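Local atomic coordinates of amine Dehydrogenase (Pseudomonas putida, PDB entry 1JMX), a protein that probably transfers electrons through its covalently bound c-type hemes, as the heme-carrying alpha subunit of a quinohemoprotein amine dehydrogenase. Residues F186-M200 / V212-F224. Sequence-based numbering, arbitrary orientation.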
ATOM      1  N   PHE A 186       9.937  11.871 -32.829  1.00 18.28           N
ATOM      2  CA  PHE A 186       9.173  11.862 -31.592  1.00 17.75           C
ATOM      3  C   PHE A 186       8.888  13.239 -30.991  1.00 18.29           C
ATOM      4  O   PHE A 186       9.586  14.227 -31.251  1.00 18.17           O
ATOM      5  CB  PHE A 186       9.812  10.928 -30.544  1.00 18.00           C
ATOM      6  CG  PHE A 186      11.091  11.450 -29.940  1.00 19.08           C
ATOM      7  CD1 PHE A 186      12.325  11.027 -30.419  1.00 20.20           C
ATOM      8  CD2 PHE A 186      11.060  12.352 -28.876  1.00 19.35           C
ATOM      9  CE1 PHE A 186      13.514  11.490 -29.850  1.00 20.24           C
ATOM     10  CE2 PHE A 186      12.242  12.822 -28.302  1.00 21.06           C
ATOM     11  CZ  PHE A 186      13.472  12.389 -28.790  1.00 20.42           C
ATOM     12  N   SER A 187       7.842  13.268 -30.176  1.00 18.57           N
ATOM     13  CA  SER A 187       7.399  14.459 -29.479  1.00 17.63           C
ATOM     14  C   SER A 187       6.957  13.977 -28.105  1.00 17.79           C
ATOM     15  O   SER A 187       6.465  12.861 -27.958  1.00 17.20           O
ATOM     16  CB  SER A 187       6.218  15.090 -30.216  1.00 17.85           C
ATOM     17  OG  SER A 187       5.784  16.254 -29.552  1.00 22.29           O
ATOM     18  N   GLY A 188       7.143  14.817 -27.100  1.00 18.41           N
ATOM     19  CA  GLY A 188       6.756  14.448 -25.757  1.00 17.17           C
ATOM     20  C   GLY A 188       6.753  15.641 -24.827  1.00 17.69           C
ATOM     21  O   GLY A 188       7.123  16.748 -25.219  1.00 16.82           O
ATOM     22  N   HIS A 189       6.348  15.411 -23.584  1.00 16.26           N
ATOM     23  CA  HIS A 189       6.290  16.467 -22.593  1.00 14.71           C
ATOM     24  C   HIS A 189       6.572  15.946 -21.195  1.00 15.20           C
ATOM     25  O   HIS A 189       5.993  14.948 -20.768  1.00 14.61           O
ATOM     26  CB  HIS A 189       4.908  17.122 -22.608  1.00 14.87           C
ATOM     27  CG  HIS A 189       4.794  18.305 -21.698  1.00 16.16           C
ATOM     28  ND1 HIS A 189       4.567  18.183 -20.345  1.00 16.96           N
ATOM     29  CD2 HIS A 189       4.913  19.631 -21.941  1.00 16.37           C
ATOM     30  CE1 HIS A 189       4.556  19.380 -19.792  1.00 16.86           C
ATOM     31  NE2 HIS A 189       4.764  20.277 -20.738  1.00 17.66           N
ATOM     32  N   MET A 190       7.470  16.618 -20.491  1.00 14.89           N
ATOM     33  CA  MET A 190       7.790  16.244 -19.126  1.00 16.33           C
ATOM     34  C   MET A 190       7.173  17.286 -18.190  1.00 17.37           C
ATOM     35  O   MET A 190       7.442  18.478 -18.319  1.00 17.54           O
ATOM     36  CB  MET A 190       9.301  16.176 -18.917  1.00 18.11           C
ATOM     37  CG  MET A 190       9.700  15.667 -17.539  1.00 21.71           C
ATOM     38  SD  MET A 190      11.475  15.636 -17.276  1.00 25.57           S
ATOM     39  CE  MET A 190      11.854  13.993 -17.807  1.00 26.96           C
ATOM     40  N   LEU A 191       6.309  16.831 -17.288  1.00 16.67           N
ATOM     41  CA  LEU A 191       5.648  17.711 -16.325  1.00 16.96           C
ATOM     42  C   LEU A 191       6.690  18.533 -15.576  1.00 17.14           C
ATOM     43  O   LEU A 191       7.716  18.008 -15.150  1.00 18.50           O
ATOM     44  CB  LEU A 191       4.841  16.868 -15.336  1.00 17.59           C
ATOM     45  CG  LEU A 191       3.332  17.061 -15.191  1.00 18.44           C
ATOM     46  CD1 LEU A 191       2.631  17.229 -16.527  1.00 18.35           C
ATOM     47  CD2 LEU A 191       2.797  15.844 -14.467  1.00 19.80           C
ATOM     48  N   ALA A 192       6.445  19.833 -15.471  1.00 17.14           N
ATOM     49  CA  ALA A 192       7.345  20.755 -14.786  1.00 16.55           C
ATOM     50  C   ALA A 192       8.698  20.970 -15.472  1.00 17.64           C
ATOM     51  O   ALA A 192       9.588  21.611 -14.903  1.00 18.51           O
ATOM     52  CB  ALA A 192       7.542  20.332 -13.337  1.00 16.77           C
ATOM     53  N   LYS A 193       8.860  20.429 -16.677  1.00 16.93           N
ATOM     54  CA  LYS A 193      10.104  20.608 -17.427  1.00 18.68           C
ATOM     55  C   LYS A 193       9.825  21.185 -18.817  1.00 18.90           C
ATOM     56  O   LYS A 193      10.491  22.123 -19.258  1.00 19.72           O
ATOM     57  CB  LYS A 193      10.887  19.303 -17.530  1.00 18.94           C
ATOM     58  CG  LYS A 193      12.136  19.404 -18.404  1.00 21.92           C
ATOM     59  CD  LYS A 193      13.093  20.460 -17.891  1.00 22.36           C
ATOM     60  CE  LYS A 193      14.293  20.612 -18.798  1.00 23.14           C
ATOM     61  NZ  LYS A 193      15.001  19.322 -18.953  1.00 25.41           N
ATOM     62  N   GLY A 194       8.846  20.617 -19.510  1.00 19.61           N
ATOM     63  CA  GLY A 194       8.495  21.131 -20.815  1.00 18.93           C
ATOM     64  C   GLY A 194       8.523  20.146 -21.958  1.00 19.45           C
ATOM     65  O   GLY A 194       8.818  18.964 -21.781  1.00 18.35           O
ATOM     66  N   ASP A 195       8.241  20.674 -23.148  1.00 19.97           N
ATOM     67  CA  ASP A 195       8.205  19.898 -24.376  1.00 18.95           C
ATOM     68  C   ASP A 195       9.555  19.337 -24.770  1.00 17.97           C
ATOM     69  O   ASP A 195      10.595  19.842 -24.369  1.00 18.86           O
ATOM     70  CB  ASP A 195       7.642  20.740 -25.523  1.00 18.98           C
ATOM     71  CG  ASP A 195       6.150  20.981 -25.397  1.00 21.18           C
ATOM     72  OD1 ASP A 195       5.670  22.054 -25.825  1.00 21.41           O
ATOM     73  OD2 ASP A 195       5.442  20.092 -24.880  1.00 24.13           O
ATOM     74  N   VAL A 196       9.512  18.266 -25.547  1.00 17.89           N
ATOM     75  CA  VAL A 196      10.702  17.590 -26.025  1.00 17.83           C
ATOM     76  C   VAL A 196      10.371  17.077 -27.424  1.00 17.24           C
ATOM     77  O   VAL A 196       9.216  16.768 -27.725  1.00 16.57           O
ATOM     78  CB  VAL A 196      11.099  16.410 -25.079  1.00 17.61           C
ATOM     79  CG1 VAL A 196      10.147  15.250 -25.231  1.00 16.83           C
ATOM     80  CG2 VAL A 196      12.521  15.968 -25.335  1.00 18.52           C
ATOM     81  N   ARG A 197      11.374  17.057 -28.293  1.00 19.00           N
ATOM     82  CA  ARG A 197      11.191  16.584 -29.660  1.00 19.87           C
ATOM     83  C   ARG A 197      12.525  16.136 -30.214  1.00 19.18           C
ATOM     84  O   ARG A 197      13.575  16.604 -29.778  1.00 18.84           O
ATOM     85  CB  ARG A 197      10.594  17.680 -30.554  1.00 20.60           C
ATOM     86  CG  ARG A 197      11.605  18.654 -31.177  1.00 24.05           C
ATOM     87  CD  ARG A 197      12.130  19.681 -30.196  1.00 25.63           C
ATOM     88  NE  ARG A 197      11.111  20.662 -29.842  1.00 28.23           N
ATOM     89  CZ  ARG A 197      11.358  21.950 -29.607  1.00 30.22           C
ATOM     90  NH1 ARG A 197      12.598  22.425 -29.696  1.00 30.61           N
ATOM     91  NH2 ARG A 197      10.370  22.763 -29.255  1.00 30.78           N
ATOM     92  N   GLY A 198      12.479  15.220 -31.172  1.00 19.00           N
ATOM     93  CA  GLY A 198      13.704  14.730 -31.769  1.00 18.65           C
ATOM     94  C   GLY A 198      13.488  13.528 -32.662  1.00 19.21           C
ATOM     95  O   GLY A 198      12.380  13.272 -33.137  1.00 18.50           O
ATOM     96  N   VAL A 199      14.562  12.782 -32.887  1.00 20.76           N
ATOM     97  CA  VAL A 199      14.520  11.594 -33.724  1.00 21.19           C
ATOM     98  C   VAL A 199      15.170  10.420 -33.013  1.00 19.83           C
ATOM     99  O   VAL A 199      16.250  10.529 -32.442  1.00 19.50           O
ATOM    100  CB  VAL A 199      15.211  11.836 -35.104  1.00 22.47           C
ATOM    101  CG1 VAL A 199      15.246  10.543 -35.919  1.00 23.77           C
ATOM    102  CG2 VAL A 199      14.455  12.899 -35.884  1.00 22.69           C
ATOM    103  N   MET A 200      14.465   9.302 -33.025  1.00 19.28           N
ATOM    104  CA  MET A 200      14.945   8.093 -32.411  1.00 19.69           C
ATOM    105  C   MET A 200      15.261   7.112 -33.522  1.00 18.95           C
ATOM    106  O   MET A 200      14.413   6.785 -34.350  1.00 18.77           O
ATOM    107  CB  MET A 200      13.895   7.515 -31.469  1.00 19.32           C
ATOM    108  CG  MET A 200      14.401   6.337 -30.657  1.00 21.34           C
ATOM    109  SD  MET A 200      13.193   5.757 -29.449  1.00 22.10           S
ATOM    110  CE  MET A 200      12.001   4.926 -30.490  1.00 18.65           C
ATOM    111  N   VAL A 212      19.290   1.567 -29.820  1.00 22.41           N
ATOM    112  CA  VAL A 212      18.468   2.775 -29.892  1.00 22.68           C
ATOM    113  C   VAL A 212      19.297   4.038 -29.720  1.00 22.46           C
ATOM    114  O   VAL A 212      20.197   4.105 -28.885  1.00 20.91           O
ATOM    115  CB  VAL A 212      17.339   2.765 -28.804  1.00 22.10           C
ATOM    116  CG1 VAL A 212      16.372   3.917 -29.024  1.00 22.75           C
ATOM    117  CG2 VAL A 212      16.581   1.441 -28.817  1.00 22.63           C
ATOM    118  N   GLU A 213      18.962   5.051 -30.509  1.00 23.76           N
ATOM    119  CA  GLU A 213      19.661   6.325 -30.454  1.00 25.84           C
ATOM    120  C   GLU A 213      18.635   7.446 -30.436  1.00 23.91           C
ATOM    121  O   GLU A 213      17.812   7.561 -31.336  1.00 23.78           O
ATOM    122  CB  GLU A 213      20.572   6.477 -31.674  1.00 30.18           C
ATOM    123  CG  GLU A 213      21.497   7.676 -31.623  1.00 36.71           C
ATOM    124  CD  GLU A 213      22.953   7.285 -31.389  1.00 41.61           C
ATOM    125  OE1 GLU A 213      23.604   7.885 -30.489  1.00 44.42           O
ATOM    126  OE2 GLU A 213      23.450   6.386 -32.113  1.00 43.87           O
ATOM    127  N   VAL A 214      18.672   8.247 -29.384  1.00 23.56           N
ATOM    128  CA  VAL A 214      17.753   9.359 -29.237  1.00 23.18           C
ATOM    129  C   VAL A 214      18.520  10.651 -29.481  1.00 23.30           C
ATOM    130  O   VAL A 214      19.582  10.874 -28.893  1.00 21.73           O
ATOM    131  CB  VAL A 214      17.147   9.381 -27.818  1.00 22.57           C
ATOM    132  CG1 VAL A 214      16.041  10.396 -27.730  1.00 23.21           C
ATOM    133  CG2 VAL A 214      16.627   8.004 -27.457  1.00 23.46           C
ATOM    134  N   LYS A 215      18.009  11.472 -30.392  1.00 23.53           N
ATOM    135  CA  LYS A 215      18.629  12.752 -30.702  1.00 24.13           C
ATOM    136  C   LYS A 215      17.589  13.867 -30.700  1.00 23.27           C
ATOM    137  O   LYS A 215      16.744  13.931 -31.584  1.00 23.05           O
ATOM    138  CB  LYS A 215      19.345  12.699 -32.055  1.00 27.07           C
ATOM    139  CG  LYS A 215      20.864  12.665 -31.944  1.00 31.24           C
ATOM    140  CD  LYS A 215      21.326  11.422 -31.193  1.00 35.07           C
ATOM    141  CE  LYS A 215      22.496  11.718 -30.257  1.00 36.97           C
ATOM    142  NZ  LYS A 215      22.729  10.599 -29.278  1.00 37.05           N
ATOM    143  N   GLY A 216      17.652  14.747 -29.708  1.00 22.76           N
ATOM    144  CA  GLY A 216      16.697  15.835 -29.644  1.00 22.58           C
ATOM    145  C   GLY A 216      17.007  16.841 -28.558  1.00 22.68           C
ATOM    146  O   GLY A 216      18.151  16.977 -28.125  1.00 23.53           O
ATOM    147  N   ALA A 217      15.981  17.559 -28.122  1.00 22.37           N
ATOM    148  CA  ALA A 217      16.143  18.558 -27.078  1.00 22.51           C
ATOM    149  C   ALA A 217      14.787  18.979 -26.567  1.00 22.51           C
ATOM    150  O   ALA A 217      13.761  18.668 -27.172  1.00 22.41           O
ATOM    151  CB  ALA A 217      16.886  19.775 -27.622  1.00 21.64           C
ATOM    152  N   TYR A 218      14.791  19.656 -25.423  1.00 24.49           N
ATOM    153  CA  TYR A 218      13.568  20.172 -24.828  1.00 25.10           C
ATOM    154  C   TYR A 218      13.343  21.549 -25.426  1.00 25.55           C
ATOM    155  O   TYR A 218      14.239  22.105 -26.067  1.00 26.62           O
ATOM    156  CB  TYR A 218      13.706  20.284 -23.315  1.00 25.35           C
ATOM    157  CG  TYR A 218      13.632  18.963 -22.587  1.00 26.05           C
ATOM    158  CD1 TYR A 218      12.422  18.506 -22.063  1.00 26.79           C
ATOM    159  CD2 TYR A 218      14.773  18.191 -22.380  1.00 25.47           C
ATOM    160  CE1 TYR A 218      12.350  17.320 -21.348  1.00 27.76           C
ATOM    161  CE2 TYR A 218      14.715  17.005 -21.661  1.00 27.71           C
ATOM    162  CZ  TYR A 218      13.500  16.574 -21.149  1.00 29.08           C
ATOM    163  OH  TYR A 218      13.434  15.394 -20.437  1.00 31.37           O
ATOM    164  N   ALA A 219      12.147  22.093 -25.224  1.00 26.22           N
ATOM    165  CA  ALA A 219      11.813  23.405 -25.750  1.00 26.75           C
ATOM    166  C   ALA A 219      12.697  24.499 -25.148  1.00 28.55           C
ATOM    167  O   ALA A 219      12.915  25.537 -25.783  1.00 28.67           O
ATOM    168  CB  ALA A 219      10.349  23.712 -25.503  1.00 25.57           C
ATOM    169  N   ASP A 220      13.241  24.248 -23.955  1.00 29.06           N
ATOM    170  CA  ASP A 220      14.096  25.228 -23.282  1.00 29.95           C
ATOM    171  C   ASP A 220      15.581  25.168 -23.675  1.00 30.91           C
ATOM    172  O   ASP A 220      16.416  25.877 -23.097  1.00 32.31           O
ATOM    173  CB  ASP A 220      13.953  25.104 -21.760  1.00 30.17           C
ATOM    174  CG  ASP A 220      14.566  23.834 -21.213  1.00 30.95           C
ATOM    175  OD1 ASP A 220      14.676  23.707 -19.974  1.00 31.30           O
ATOM    176  OD2 ASP A 220      14.940  22.962 -22.021  1.00 31.57           O
ATOM    177  N   GLY A 221      15.919  24.293 -24.617  1.00 31.18           N
ATOM    178  CA  GLY A 221      17.301  24.189 -25.062  1.00 31.21           C
ATOM    179  C   GLY A 221      18.166  23.117 -24.418  1.00 30.88           C
ATOM    180  O   GLY A 221      19.302  22.904 -24.861  1.00 31.03           O
ATOM    181  N   THR A 222      17.680  22.487 -23.348  1.00 29.94           N
ATOM    182  CA  THR A 222      18.441  21.427 -22.691  1.00 30.02           C
ATOM    183  C   THR A 222      18.395  20.209 -23.639  1.00 29.07           C
ATOM    184  O   THR A 222      17.345  19.866 -24.184  1.00 28.80           O
ATOM    185  CB  THR A 222      17.875  21.107 -21.263  1.00 30.98           C
ATOM    186  OG1 THR A 222      18.630  20.057 -20.641  1.00 33.71           O
ATOM    187  CG2 THR A 222      16.481  20.658 -21.341  1.00 33.50           C
ATOM    188  N   PRO A 223      19.559  19.591 -23.909  1.00 28.08           N
ATOM    189  CA  PRO A 223      19.665  18.434 -24.799  1.00 27.16           C
ATOM    190  C   PRO A 223      18.939  17.167 -24.360  1.00 26.40           C
ATOM    191  O   PRO A 223      18.743  16.920 -23.169  1.00 26.08           O
ATOM    192  CB  PRO A 223      21.178  18.191 -24.856  1.00 27.08           C
ATOM    193  CG  PRO A 223      21.757  19.534 -24.583  1.00 27.00           C
ATOM    194  CD  PRO A 223      20.895  20.004 -23.452  1.00 27.36           C
ATOM    195  N   PHE A 224      18.569  16.359 -25.346  1.00 24.77           N
ATOM    196  CA  PHE A 224      17.916  15.086 -25.097  1.00 23.89           C
ATOM    197  C   PHE A 224      18.540  14.062 -26.048  1.00 23.02           C
ATOM    198  O   PHE A 224      17.909  13.578 -26.991  1.00 22.76           O
ATOM    199  CB  PHE A 224      16.398  15.180 -25.293  1.00 23.74           C
ATOM    200  CG  PHE A 224      15.641  14.036 -24.676  1.00 22.73           C
ATOM    201  CD1 PHE A 224      15.559  13.909 -23.295  1.00 22.94           C
ATOM    202  CD2 PHE A 224      15.038  13.071 -25.472  1.00 23.21           C
ATOM    203  CE1 PHE A 224      14.887  12.833 -22.704  1.00 23.38           C
ATOM    204  CE2 PHE A 224      14.360  11.985 -24.897  1.00 24.21           C
ATOM    205  CZ  PHE A 224      14.287  11.868 -23.505  1.00 24.34           C
TER
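Val-199 N donates to Lys-215 O at 2.8 Å, and Lys-215 N returns a bond to Val-199 O. This is a hydrogen-bonded pair of the antiparallel beta hairpin made by strands 194-204 and 209-218, in the eight-stranded closed barrel of alpha subunit domain II. Arg-197 and Ala-217 form the next such pair: Arg-197 N to Ala-217 O and Ala-217 N to Arg-197 O are both 3.1 Å. Between them Gly-198 and Gly-216 form a non-hydrogen-bonded pair, their CA atoms 3.8 Å apart. At the end of the ladder, Ala-219 N reaches Asp-195 O from above the carbonyl plane, where the chain enters the type I turn Tyr-218 to Gly-221.

The Tyr-218 ring is covered on both faces. Lys-193 and Gly-194 both face Met-190 in a classic beta bulge. The Lys-193 chain bends at chi2 (59°) and chi4 (-57°), which brings NZ over the ring centre in a cation-pi contact, 3.6 Å from the Tyr-218 centroid. Asp-220 OD1 is near this ammonium but beyond salt-bridge range. Val-196 CG2 covers the opposite face in a CH-pi contact. It also lies over one face of the Phe-224 ring, so one methyl serves two aromatic rings. Met-190 CE ends 3.4 Å from Tyr-218 OH, and its sulfur makes an oblique Met-aromatic contact with that ring. Phe-186 continues this apolar side, and its ring meets Phe-276. Phe-186 CZ touches Val-214 CG1 at 3.4 Å, the two side chains crossing at about a right angle. Leu-274 of strand 269-280 touches Met-190, Val-196 and Tyr-218.

On the other side of the sheet, Arg-197 lays one guanidinium face over Ala-219 CA, while its NE bonds Gln-290 OE1 of strand 285-295.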